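Local coordinates for protein dihydrofolate reductase, putative (Aspergillus flavus, PDB 6DRS) that probably catalyses the NADPH-dependent reduction of dihydrofolate to tetrahydrofolate, and is held here with its dinucleotide and a diaminoquinazoline antifolate inhibitor, at residues Val11-Pro15 with Met178-Glu182; Asn58-Arg64 with Arg80-Thr86; Lys72-Gly78 with Glu99-Lys103; Tyr162-Leu166 with Phe198-Asp202. All blocks are in the same frame, centred on the assembly; numbering follows the deposited sequence.

Contact 1: residues Val11-Pro15 with Met178-Glu182. With H8A (3-{[(3R)-7,9-diamino-3-methyl-2,3-dihydrofuro[2,3-f]quinazolin-4-yl]oxy}benzonitrile), chain G.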
# COMPACT_ATOMS: atom_id res chain seq x y z
N VAL A 11 5.06 0.65 -0.52
CA VAL A 11 5.71 -0.57 0.02
C VAL A 11 6.59 -0.17 1.20
O VAL A 11 7.11 0.95 1.23
CB VAL A 11 6.54 -1.26 -1.08
CG1 VAL A 11 7.77 -0.45 -1.44
CG2 VAL A 11 6.92 -2.70 -0.73
N ALA A 12 6.73 -1.07 2.17
CA ALA A 12 7.81 -0.98 3.17
C ALA A 12 8.86 -2.07 2.85
O ALA A 12 8.49 -3.21 2.57
CB ALA A 12 7.26 -1.07 4.57
N THR A 13 10.14 -1.70 2.77
CA THR A 13 11.20 -2.69 2.53
C THR A 13 12.24 -2.66 3.66
O THR A 13 12.36 -1.66 4.40
CB THR A 13 11.86 -2.57 1.16
OG1 THR A 13 12.68 -1.40 1.18
CG2 THR A 13 10.87 -2.53 0.03
N THR A 14 12.93 -3.80 3.79
CA THR A 14 14.08 -3.96 4.69
C THR A 14 15.28 -4.47 3.88
O THR A 14 15.13 -5.43 3.07
CB THR A 14 13.72 -4.79 5.93
OG1 THR A 14 14.81 -4.61 6.83
CG2 THR A 14 13.47 -6.26 5.65
N PRO A 15 16.46 -3.82 4.02
CA PRO A 15 17.61 -4.27 3.21
C PRO A 15 18.26 -5.56 3.73
O PRO A 15 18.50 -5.70 4.96
CB PRO A 15 18.60 -3.10 3.24
CG PRO A 15 18.31 -2.44 4.55
CD PRO A 15 16.81 -2.57 4.71
N MET A 178 8.31 4.50 -0.73
CA MET A 178 8.92 3.37 -0.04
C MET A 178 9.27 3.75 1.40
O MET A 178 9.88 4.81 1.63
CB MET A 178 10.17 2.88 -0.77
CG MET A 178 10.85 1.72 -0.02
SD MET A 178 12.28 1.01 -0.87
CE MET A 178 11.54 0.28 -2.34
N THR A 179 8.86 2.92 2.36
CA THR A 179 9.35 3.08 3.70
C THR A 179 10.53 2.11 3.89
O THR A 179 10.35 0.88 3.77
CB THR A 179 8.29 2.77 4.76
OG1 THR A 179 7.11 3.55 4.51
CG2 THR A 179 8.81 3.01 6.16
N ASN A 180 11.73 2.65 4.15
CA ASN A 180 12.93 1.85 4.49
C ASN A 180 12.90 1.52 5.98
O ASN A 180 12.70 2.40 6.82
CB ASN A 180 14.25 2.57 4.19
CG ASN A 180 14.36 2.85 2.72
OD1 ASN A 180 13.95 2.03 1.91
ND2 ASN A 180 14.79 4.06 2.40
N VAL A 181 13.07 0.23 6.26
CA VAL A 181 13.02 -0.33 7.62
C VAL A 181 14.36 -1.01 7.91
O VAL A 181 14.78 -1.89 7.16
CB VAL A 181 11.83 -1.31 7.79
CG1 VAL A 181 11.87 -2.01 9.14
CG2 VAL A 181 10.49 -0.61 7.61
N GLU A 182 15.02 -0.61 8.98
CA GLU A 182 16.30 -1.18 9.36
C GLU A 182 16.31 -1.48 10.86
O GLU A 182 15.74 -0.71 11.63
CB GLU A 182 17.43 -0.20 9.05
CG GLU A 182 18.04 -0.47 7.69
CD GLU A 182 18.99 0.60 7.20
OE1 GLU A 182 19.56 1.32 8.04
OE2 GLU A 182 19.15 0.70 5.96
C2 H8A G . 0.67 -2.87 5.78
C3 H8A G . 1.61 -1.84 5.91
C4 H8A G . 2.18 -1.26 4.76
C5 H8A G . 1.83 -1.72 3.46
C6 H8A G . 0.87 -2.75 3.38
C7 H8A G . 0.34 -3.31 4.51
C8 H8A G . 2.39 -1.11 2.37
O1 H8A G . 0.11 -3.45 6.87
C10 H8A G . 3.62 0.32 3.75
C14 H8A G . -1.17 -3.17 7.32
C15 H8A G . -1.80 -4.09 8.19
C16 H8A G . -3.10 -3.83 8.66
C17 H8A G . -3.76 -2.66 8.26
C18 H8A G . -3.17 -1.71 7.39
N9 H8A G . 3.29 -0.11 2.52
N11 H8A G . 3.10 -0.26 4.85
N12 H8A G . 2.00 -1.55 1.03
N13 H8A G . 4.58 1.41 3.96
C19 H8A G . -1.87 -2.00 6.93
C20 H8A G . -3.83 -0.60 7.02
N21 H8A G . -4.45 0.35 6.66
C22 H8A G . -0.61 -4.37 4.18
C23 H8A G . -0.39 -4.50 2.67
O24 H8A G . 0.35 -3.34 2.25
C25 H8A G . -2.01 -3.81 4.28
O HOH W 1 5.59 3.73 2.14
O HOH W 2 15.00 -0.69 2.43

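Contact 2: residues Asn58-Arg64 with Arg80-Thr86. With NAP (NADP nicotinamide-adenine-dinucleotide phosphate), chain H; SO4 (sulfate ion), chain C.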
# COMPACT_ATOMS: atom_id res chain seq x y z
N ASN A 58 -10.00 6.75 -2.80
CA ASN A 58 -8.83 6.08 -3.38
C ASN A 58 -9.11 4.58 -3.46
O ASN A 58 -9.89 4.05 -2.62
CB ASN A 58 -7.56 6.30 -2.56
CG ASN A 58 -7.21 7.77 -2.44
OD1 ASN A 58 -7.72 8.59 -3.20
ND2 ASN A 58 -6.38 8.09 -1.46
N ALA A 59 -8.50 3.95 -4.48
CA ALA A 59 -8.48 2.49 -4.63
C ALA A 59 -7.08 1.95 -4.27
O ALA A 59 -6.04 2.58 -4.60
CB ALA A 59 -8.84 2.10 -6.05
N MET A 60 -7.05 0.79 -3.60
CA MET A 60 -5.79 0.02 -3.41
C MET A 60 -5.88 -1.28 -4.22
O MET A 60 -6.80 -2.07 -4.05
CB MET A 60 -5.58 -0.31 -1.93
CG MET A 60 -5.38 0.94 -1.12
SD MET A 60 -5.20 0.49 0.58
CE MET A 60 -6.76 -0.37 0.88
N ILE A 61 -4.97 -1.48 -5.16
CA ILE A 61 -4.97 -2.76 -5.86
C ILE A 61 -3.97 -3.71 -5.20
O ILE A 61 -2.81 -3.32 -4.97
CB ILE A 61 -4.73 -2.53 -7.36
CG1 ILE A 61 -5.84 -1.62 -7.89
CG2 ILE A 61 -4.72 -3.87 -8.10
CD1 ILE A 61 -5.62 -1.16 -9.31
N MET A 62 -4.43 -4.92 -4.85
CA MET A 62 -3.61 -5.87 -4.09
C MET A 62 -3.75 -7.30 -4.65
O MET A 62 -4.78 -7.67 -5.21
CB MET A 62 -3.98 -5.85 -2.61
CG MET A 62 -5.35 -6.44 -2.32
SD MET A 62 -5.95 -5.86 -0.72
CE MET A 62 -6.67 -4.30 -1.24
N GLY A 63 -2.70 -8.11 -4.49
CA GLY A 63 -2.82 -9.55 -4.78
C GLY A 63 -3.65 -10.25 -3.70
O GLY A 63 -3.78 -9.74 -2.58
N ARG A 64 -4.20 -11.41 -4.04
CA ARG A 64 -5.09 -12.11 -3.10
C ARG A 64 -4.35 -12.44 -1.79
O ARG A 64 -4.96 -12.42 -0.71
CB ARG A 64 -5.81 -13.27 -3.80
CG ARG A 64 -6.86 -13.95 -2.93
CD ARG A 64 -6.28 -14.96 -1.95
NE ARG A 64 -5.46 -15.87 -2.73
CZ ARG A 64 -4.63 -16.78 -2.23
NH1 ARG A 64 -4.48 -16.89 -0.92
NH2 ARG A 64 -3.96 -17.55 -3.06
N ARG A 80 -11.49 2.98 1.75
CA ARG A 80 -10.87 2.89 0.45
C ARG A 80 -11.63 1.86 -0.40
O ARG A 80 -12.42 1.08 0.11
CB ARG A 80 -9.41 2.47 0.60
CG ARG A 80 -8.46 3.60 1.00
CD ARG A 80 -7.36 3.08 1.90
NE ARG A 80 -7.86 2.66 3.21
CZ ARG A 80 -7.11 2.18 4.20
NH1 ARG A 80 -5.78 2.11 4.10
NH2 ARG A 80 -7.69 1.77 5.32
N ILE A 81 -11.39 1.87 -1.69
CA ILE A 81 -11.87 0.80 -2.56
C ILE A 81 -10.77 -0.28 -2.59
O ILE A 81 -9.63 0.00 -2.96
CB ILE A 81 -12.12 1.38 -3.97
CG1 ILE A 81 -13.22 2.44 -3.95
CG2 ILE A 81 -12.40 0.28 -4.98
CD1 ILE A 81 -13.12 3.47 -5.05
N ASN A 82 -11.09 -1.48 -2.13
CA ASN A 82 -10.15 -2.56 -2.10
C ASN A 82 -10.33 -3.36 -3.38
O ASN A 82 -11.46 -3.75 -3.72
CB ASN A 82 -10.36 -3.43 -0.87
CG ASN A 82 -10.07 -2.71 0.43
OD1 ASN A 82 -9.15 -3.11 1.15
ND2 ASN A 82 -10.86 -1.71 0.79
N VAL A 83 -9.25 -3.57 -4.11
CA VAL A 83 -9.36 -4.30 -5.37
C VAL A 83 -8.47 -5.54 -5.30
O VAL A 83 -7.24 -5.41 -5.31
CB VAL A 83 -9.04 -3.43 -6.60
CG1 VAL A 83 -9.30 -4.20 -7.89
CG2 VAL A 83 -9.82 -2.13 -6.58
N ILE A 84 -9.07 -6.72 -5.22
CA ILE A 84 -8.33 -7.97 -4.96
C ILE A 84 -8.11 -8.70 -6.29
O ILE A 84 -9.08 -9.04 -6.96
CB ILE A 84 -9.05 -8.87 -3.93
CG1 ILE A 84 -9.19 -8.18 -2.57
CG2 ILE A 84 -8.33 -10.21 -3.80
CD1 ILE A 84 -10.53 -7.53 -2.30
N VAL A 85 -6.84 -8.89 -6.66
CA VAL A 85 -6.47 -9.54 -7.93
C VAL A 85 -6.20 -11.03 -7.70
O VAL A 85 -5.38 -11.40 -6.85
CB VAL A 85 -5.27 -8.86 -8.62
CG1 VAL A 85 -4.80 -9.62 -9.85
CG2 VAL A 85 -5.61 -7.42 -9.00
N THR A 86 -6.90 -11.86 -8.48
CA THR A 86 -6.93 -13.31 -8.26
C THR A 86 -7.15 -14.04 -9.59
O THR A 86 -7.59 -13.46 -10.60
CB THR A 86 -7.99 -13.71 -7.23
OG1 THR A 86 -7.81 -15.11 -7.01
CG2 THR A 86 -9.41 -13.48 -7.71
PA NAP H . 0.65 -11.19 -3.76
O1A NAP H . 0.09 -10.34 -2.65
O2A NAP H . 1.35 -10.74 -4.99
O5B NAP H . -0.51 -12.23 -4.21
C5B NAP H . -0.29 -13.38 -5.04
C4B NAP H . -1.67 -13.82 -5.49
O4B NAP H . -2.24 -12.79 -6.31
C3B NAP H . -1.68 -15.06 -6.38
O3B NAP H . -1.69 -16.25 -5.58
C2B NAP H . -2.96 -14.87 -7.16
O2B NAP H . -4.08 -15.10 -6.31
C1B NAP H . -3.01 -13.37 -7.38
N9A NAP H . -2.37 -13.00 -8.63
C8A NAP H . -1.07 -12.69 -8.67
N7A NAP H . -0.72 -12.39 -9.94
C5A NAP H . -1.82 -12.50 -10.72
C6A NAP H . -2.11 -12.31 -12.16
N6A NAP H . -1.11 -11.92 -12.96
N1A NAP H . -3.36 -12.52 -12.63
C2A NAP H . -4.33 -12.90 -11.78
N3A NAP H . -4.12 -13.09 -10.44
C4A NAP H . -2.91 -12.92 -9.85
O3 NAP H . 1.54 -12.33 -2.97
PN NAP H . 3.14 -12.35 -2.66
O1N NAP H . 3.93 -11.82 -3.78
O2N NAP H . 3.34 -13.76 -2.16
O5D NAP H . 3.25 -11.36 -1.41
C5D NAP H . 2.54 -11.61 -0.22
C4D NAP H . 3.57 -11.32 0.85
O4D NAP H . 4.08 -10.00 0.63
C3D NAP H . 3.07 -11.38 2.27
O3D NAP H . 4.16 -11.89 3.08
C2D NAP H . 2.81 -9.93 2.58
O2D NAP H . 2.90 -9.69 3.96
C1D NAP H . 3.91 -9.22 1.82
N1N NAP H . 3.58 -7.82 1.50
C2N NAP H . 4.38 -6.85 2.01
C3N NAP H . 4.13 -5.49 1.78
C7N NAP H . 5.06 -4.42 2.36
O7N NAP H . 4.92 -3.23 2.08
N7N NAP H . 6.05 -4.83 3.18
C4N NAP H . 2.98 -5.14 1.04
C5N NAP H . 2.17 -6.16 0.54
C6N NAP H . 2.48 -7.50 0.79
P2B NAP H . -4.84 -16.52 -6.28
O1X NAP H . -3.85 -17.51 -5.68
O2X NAP H . -5.94 -16.28 -5.27
O3X NAP H . -5.09 -16.68 -7.75
S SO4 C . -2.26 -19.77 -0.66
O1 SO4 C . -1.08 -20.06 0.19
O2 SO4 C . -2.50 -18.32 -0.51
O3 SO4 C . -1.98 -20.16 -2.07
O4 SO4 C . -3.44 -20.54 -0.16

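Contact 3: residues Lys72-Gly78 with Glu99-Lys103. With SO4 (sulfate ion), chain E.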
# COMPACT_ATOMS: atom_id res chain seq x y z
N LYS A 72 -8.85 -10.67 9.44
CA LYS A 72 -10.13 -10.73 8.71
C LYS A 72 -11.09 -9.62 9.18
O LYS A 72 -11.92 -9.12 8.39
CB LYS A 72 -10.79 -12.11 8.84
CG LYS A 72 -12.06 -12.27 8.02
CD LYS A 72 -12.55 -13.70 7.96
CE LYS A 72 -13.43 -14.07 9.13
NZ LYS A 72 -14.14 -15.34 8.87
N SER A 73 -10.98 -9.26 10.46
CA SER A 73 -11.89 -8.32 11.09
C SER A 73 -11.61 -6.90 10.61
O SER A 73 -12.51 -6.07 10.65
CB SER A 73 -11.77 -8.41 12.59
OG SER A 73 -10.43 -8.14 12.97
N LEU A 74 -10.38 -6.63 10.17
CA LEU A 74 -9.99 -5.34 9.66
C LEU A 74 -10.23 -5.28 8.15
O LEU A 74 -10.04 -4.25 7.52
CB LEU A 74 -8.51 -5.09 9.97
CG LEU A 74 -8.14 -4.80 11.43
CD1 LEU A 74 -6.92 -3.89 11.49
CD2 LEU A 74 -9.29 -4.18 12.21
N ARG A 75 -10.69 -6.35 7.52
CA ARG A 75 -10.75 -6.23 6.08
C ARG A 75 -12.19 -6.46 5.57
O ARG A 75 -13.00 -7.07 6.29
CB ARG A 75 -9.70 -7.15 5.45
CG ARG A 75 -10.21 -8.54 5.12
CD ARG A 75 -9.08 -9.51 4.88
NE ARG A 75 -9.71 -10.83 4.88
CZ ARG A 75 -9.15 -11.94 5.35
NH1 ARG A 75 -7.95 -11.90 5.92
NH2 ARG A 75 -9.80 -13.09 5.24
N PRO A 76 -12.53 -5.99 4.36
CA PRO A 76 -11.70 -5.10 3.51
C PRO A 76 -11.39 -3.77 4.23
O PRO A 76 -12.14 -3.36 5.10
CB PRO A 76 -12.52 -4.86 2.23
CG PRO A 76 -13.65 -5.88 2.29
CD PRO A 76 -13.87 -6.06 3.78
N LEU A 77 -10.26 -3.16 3.92
CA LEU A 77 -9.76 -2.02 4.71
C LEU A 77 -10.66 -0.79 4.48
O LEU A 77 -11.02 -0.46 3.33
CB LEU A 77 -8.31 -1.77 4.26
CG LEU A 77 -7.27 -2.74 4.82
CD1 LEU A 77 -5.93 -2.49 4.17
CD2 LEU A 77 -7.15 -2.58 6.33
N GLY A 78 -11.05 -0.12 5.56
CA GLY A 78 -12.08 0.91 5.49
C GLY A 78 -11.62 2.18 4.78
O GLY A 78 -10.43 2.58 4.81
N GLU A 99 -17.11 -10.81 3.46
CA GLU A 99 -16.28 -10.04 4.40
C GLU A 99 -16.68 -8.55 4.34
O GLU A 99 -16.80 -7.88 5.37
CB GLU A 99 -14.79 -10.30 4.12
CG GLU A 99 -14.32 -11.67 4.61
CD GLU A 99 -12.92 -12.08 4.13
OE1 GLU A 99 -12.25 -11.27 3.47
OE2 GLU A 99 -12.51 -13.21 4.41
N LEU A 100 -16.91 -8.05 3.13
CA LEU A 100 -17.46 -6.67 2.94
C LEU A 100 -18.74 -6.45 3.77
O LEU A 100 -18.85 -5.47 4.52
CB LEU A 100 -17.70 -6.45 1.44
CG LEU A 100 -18.20 -5.05 1.07
CD1 LEU A 100 -17.34 -3.98 1.71
CD2 LEU A 100 -18.24 -4.89 -0.45
N LYS A 101 -19.70 -7.38 3.66
CA LYS A 101 -20.99 -7.29 4.37
C LYS A 101 -20.77 -7.24 5.90
O LYS A 101 -21.48 -6.50 6.61
CB LYS A 101 -21.89 -8.47 3.96
CG LYS A 101 -23.29 -8.48 4.56
CD LYS A 101 -24.13 -9.67 4.14
CE LYS A 101 -25.52 -9.58 4.73
NZ LYS A 101 -26.46 -10.54 4.09
N GLU A 102 -19.84 -8.03 6.41
CA GLU A 102 -19.53 -8.00 7.85
C GLU A 102 -18.93 -6.62 8.20
O GLU A 102 -19.22 -6.01 9.25
CB GLU A 102 -18.60 -9.19 8.13
CG GLU A 102 -18.28 -9.46 9.59
CD GLU A 102 -19.34 -9.10 10.62
OE1 GLU A 102 -20.51 -9.54 10.44
OE2 GLU A 102 -19.00 -8.38 11.59
N LYS A 103 -18.06 -6.14 7.31
CA LYS A 103 -17.38 -4.85 7.52
C LYS A 103 -18.42 -3.72 7.55
O LYS A 103 -18.41 -2.84 8.44
CB LYS A 103 -16.34 -4.68 6.40
CG LYS A 103 -15.52 -3.40 6.43
CD LYS A 103 -14.47 -3.35 7.52
CE LYS A 103 -13.64 -2.08 7.43
NZ LYS A 103 -13.01 -1.74 8.72
S SO4 E . -11.95 1.81 9.18
O1 SO4 E . -10.89 2.24 10.12
O2 SO4 E . -12.14 2.86 8.15
O3 SO4 E . -13.22 1.58 9.90
O4 SO4 E . -11.51 0.55 8.53
O HOH W 3 -12.88 -3.46 10.87
O HOH W 4 -9.91 -1.75 8.19
O HOH W 5 -15.05 -8.25 7.38

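Contact 4: residues Tyr162-Leu166 with Phe198-Asp202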
# COMPACT_ATOMS: atom_id res chain seq x y z
N TYR A 162 3.23 -6.25 -7.62
CA TYR A 162 4.22 -5.17 -7.89
C TYR A 162 4.96 -5.46 -9.20
O TYR A 162 5.19 -4.55 -10.02
CB TYR A 162 5.29 -5.08 -6.80
CG TYR A 162 4.88 -4.51 -5.47
CD1 TYR A 162 4.12 -3.36 -5.37
CD2 TYR A 162 5.27 -5.14 -4.30
CE1 TYR A 162 3.76 -2.83 -4.14
CE2 TYR A 162 4.91 -4.64 -3.06
CZ TYR A 162 4.17 -3.47 -2.98
OH TYR A 162 3.82 -3.02 -1.74
N ALA A 163 5.35 -6.73 -9.36
CA ALA A 163 6.05 -7.16 -10.56
C ALA A 163 5.18 -6.84 -11.77
O ALA A 163 5.69 -6.28 -12.75
CB ALA A 163 6.40 -8.62 -10.47
N THR A 164 3.89 -7.14 -11.69
CA THR A 164 2.96 -6.83 -12.79
C THR A 164 2.85 -5.32 -13.02
O THR A 164 2.94 -4.86 -14.17
CB THR A 164 1.56 -7.41 -12.57
OG1 THR A 164 1.72 -8.80 -12.26
CG2 THR A 164 0.70 -7.30 -13.81
N ALA A 165 2.69 -4.54 -11.95
CA ALA A 165 2.67 -3.06 -12.11
C ALA A 165 3.90 -2.59 -12.90
O ALA A 165 3.77 -1.86 -13.88
CB ALA A 165 2.54 -2.36 -10.78
N LEU A 166 5.08 -3.06 -12.50
CA LEU A 166 6.32 -2.56 -13.07
C LEU A 166 6.43 -3.00 -14.53
O LEU A 166 7.19 -2.41 -15.26
CB LEU A 166 7.50 -3.06 -12.24
CG LEU A 166 7.58 -2.48 -10.82
CD1 LEU A 166 8.57 -3.26 -9.97
CD2 LEU A 166 7.97 -1.01 -10.85
N PHE A 198 10.34 -10.59 -1.59
CA PHE A 198 11.20 -9.44 -1.87
C PHE A 198 10.53 -8.56 -2.92
O PHE A 198 9.78 -9.04 -3.79
CB PHE A 198 12.59 -9.92 -2.34
CG PHE A 198 13.18 -10.98 -1.44
CD1 PHE A 198 12.87 -12.32 -1.63
CD2 PHE A 198 14.00 -10.63 -0.37
CE1 PHE A 198 13.36 -13.29 -0.76
CE2 PHE A 198 14.49 -11.61 0.48
CZ PHE A 198 14.18 -12.94 0.30
N PHE A 199 10.82 -7.26 -2.85
CA PHE A 199 10.50 -6.35 -3.95
C PHE A 199 11.17 -6.86 -5.24
O PHE A 199 12.25 -7.40 -5.19
CB PHE A 199 10.89 -4.92 -3.55
CG PHE A 199 10.03 -3.87 -4.21
CD1 PHE A 199 8.68 -3.77 -3.93
CD2 PHE A 199 10.58 -3.00 -5.14
CE1 PHE A 199 7.88 -2.82 -4.57
CE2 PHE A 199 9.78 -2.05 -5.78
CZ PHE A 199 8.44 -1.97 -5.50
N PRO A 200 10.50 -6.73 -6.38
CA PRO A 200 10.95 -7.32 -7.65
C PRO A 200 12.15 -6.60 -8.29
O PRO A 200 12.73 -7.11 -9.26
CB PRO A 200 9.75 -7.27 -8.61
CG PRO A 200 8.56 -6.94 -7.72
CD PRO A 200 9.13 -6.21 -6.52
N ILE A 201 12.51 -5.43 -7.79
CA ILE A 201 13.68 -4.67 -8.25
C ILE A 201 14.33 -4.17 -6.97
O ILE A 201 13.63 -4.03 -5.95
CB ILE A 201 13.28 -3.52 -9.21
CG1 ILE A 201 12.27 -2.56 -8.56
CG2 ILE A 201 12.76 -4.08 -10.53
CD1 ILE A 201 12.02 -1.28 -9.34
N ASP A 202 15.64 -3.92 -7.00
CA ASP A 202 16.35 -3.55 -5.78
C ASP A 202 17.51 -2.62 -6.14
O ASP A 202 17.59 -1.49 -5.66
CB ASP A 202 16.87 -4.77 -5.00
CG ASP A 202 17.21 -5.95 -5.90
OD1 ASP A 202 17.97 -5.76 -6.88
OD2 ASP A 202 16.69 -7.07 -5.63

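Contact 1: residues Val11-Pro15 with Met178-Glu182
Two neighbouring parallel strands of the central dihydrofolate reductase sheet, 7-17 and 174-183, meet at Val11-Pro15 and Met178-Glu182, where they form one wall of the antifolate pocket. The axes of the two short segments approach to 4.6 Å, and the backbones are joined by alternate bonds: Thr179 N to Val11 O, Thr13 N to Thr179 O (2.8 Å) and Val181 N to Thr13 O. A fourth bond comes from a side chain. Thr14 OG1, placed anti to its own backbone N (chi1 -168°), donates to Val181 O at 2.7 Å from well above the carbonyl plane. On the face carrying Val11 and Thr13, the Met178 chain bends at its last torsion (chi3 -66°), so that CE settles between Val11 CG1 and Thr13 CG2 while SD lies 3.2 Å from Thr13 OG1. That hydroxyl also shares a water with Asn180 OD1, whose amide nitrogen is tied to Gln240. Beyond the edge of the pairing, Pro15 CG packs across the Glu182 chain, whose carboxylate is salt-bridged to Arg238. The other face, with Ala12 and Thr179, looks onto the inhibitor. Thr179 OG1, bonded to Asp40, receives a water 2.8 Å away, and that water accepts from the inhibitor amine N13 at 3.1 Å. The water held by Thr179 and the carboxylate of Asp40, itself bonded to the inhibitor, thus offer acceptors suited to the N-H groups of the diamino end.

Contact 2: residues Asn58-Arg64 with Arg80-Thr86
Arg64, traced outward from the end of strand 57-63, passes from Ile84 to the adenosine 2'-phosphate of NADP. The strand pairs in parallel with 81-85 in a beta-alpha-beta unit whose crossover contains helix 64-69, with Gly63 at the helix N-cap. Arg64 CB is 3.4 Å from NADP O2X. It also lies near Ile84 CG2 and Thr86 CB. CG stays close to that oxygen and to Ile84. Bends at chi2 (-81°) and chi3 turn CD and the guanidinium along the phosphate. NE donates to NADP O2X at 2.6 Å and NH2 to NADP O1X at 2.6 Å, the phosphorus lying in the guanidinium plane at its edge. A sulfate, probably from the crystallisation liquor, sits at the edge too, and NH1 is salt-bridged to Asp68. Behind this site, five backbone bonds join the strands, from Ile81 N to Asn58 O through to Val85 N to Met62 O. Ile61 CG2 packs on Val85 CG2 on the face covered by helix 135-146. On the other face, Met60 curls at chi3 (-58°) to lay CE over the guanidinium of Arg80, which is bonded to Thr48 and weakly to the inhibitor nitrile. Met60 CE and Met62 CE each lie 3.6 Å from OD1 of Asn82, whose ND2 is bonded to Leu77 O. Thr86 OG1 donates to NADP O2X at 2.8 Å, giving that oxygen a second strong donor beside Arg64 NE.

Contact 3: residues Lys72-Gly78 with Glu99-Lys103
The loop 72-78 has no regular strand or helix; it turns back on itself with an Arg75 N to Lys72 O bond and a cis peptide before Pro76, and it lies against helix 89-116 at Glu99-Lys103. The nearest CA atoms across the contact are those of Pro76 and Leu100, 6.0 Å apart. Pro76 rests its ring on the helix backbone, with CD 3.7 Å from Leu100 N and CG near Leu100 CB. Two charged helix side chains, one turn apart, reach past the proline. Arg75 starts pointing away from the helix, but its extended chain brings the guanidinium round to Glu99, which it grips side-on: NE to OE1 at 2.9 Å and NH2 to OE2 at 2.8 Å, while NH1 is bonded to Val70 O. Both oxygens lie close to the guanidinium plane, yet the bonds meet the carboxylate from above, the two planes being 50° apart. Lys72 crosses the glutamate at about a right angle, its CD 3.6 Å from Glu99 OE2. Tyr67 and Arg95 also bind this carboxylate, and the gathered donors would probably keep it ionised. Lys103, bent at chi2 (73°), lays its methylenes along the Pro76 carbonyl, with CE 3.1 Å from Pro76 O. Its NZ reaches a sulfate oxygen, O4, at 2.7 Å, and waters bridging to Ser73 O and Leu74 O. The contact fastens the loop that follows helix 64-69 to the long helix 89-116; Tyr67 of the shorter helix touches Arg75 and Pro76, and strand 128-132 meets Pro76 through Ala129 and Leu100 through Asp128.

Contact 4: residues Tyr162-Leu166 with Phe198-Asp202
Tyr162 and Phe199 cross at about a right angle, and their rings meet obliquely, with planes 58° apart and centroids separated by 4.9 Å. The touching is done by one corner of the phenylalanine. Phe199 CE1 lies over a face of the tyrosine ring, displaced toward its rim, and comes within 3.5 Å of Tyr162 CD2. The CB of Tyr162 points toward the loop, and chi1 of -73° sets CG anti to the carbonyl carbon, which places a ring face under Phe199 CE1; Phe199 has its own ring anti to the backbone N (chi1 -151°). Pro200 follows as a wedge. Its CD lies above one face of the Phe199 ring, and its CG packs against helix 159-167 at Tyr162 and Ala163, 3.6 Å from Ala163 N and 3.9 Å from both Tyr162 CB and Ala163 CB. One turn further along the helix, Leu166 and Ile201 reach toward each other tip to tip, Leu166 CD1 being 4.0 Å from Ile201 CG1 and about as far from Ile201 CD1; Trp211 touches both residues. The contact between the two segments is thus wholly apolar, held by shape and not by polar bonds. The tyrosine hydroxyl looks elsewhere: it is bonded to Ile10 O on strand 7-17, an oxygen that also binds the inhibitor, so the ring is fixed at its far end too. In contact with Val11 and touching both dinucleotide and inhibitor, Tyr162 belongs to the wall of the dihydrofolate reductase active site, where helix 159-167 meets the loop after strand 197-198.

How the contacts relate
Each of the four contacts supplies at least one residue to the inhibitor pocket. Contacts 1 and 2 lie on one mixed sheet, on opposite sides of the chain's centre, with their own centres 21 Å apart; strand 150-157 pairs with both 7-17 and 57-63 and so bridges them. Contact 4 touches contact 1 directly, Val11 CG2 lying 3.3 Å from Tyr162 OH and 3.8 Å from Phe199 CD1. Contact 3 adjoins contact 2: Leu77 O is 2.8 Å from Asn82 ND2, a probable hydrogen bond. It is through Leu77 that contact 3 reaches the inhibitor. Contacts 3 and 4 have centres about 27 Å apart.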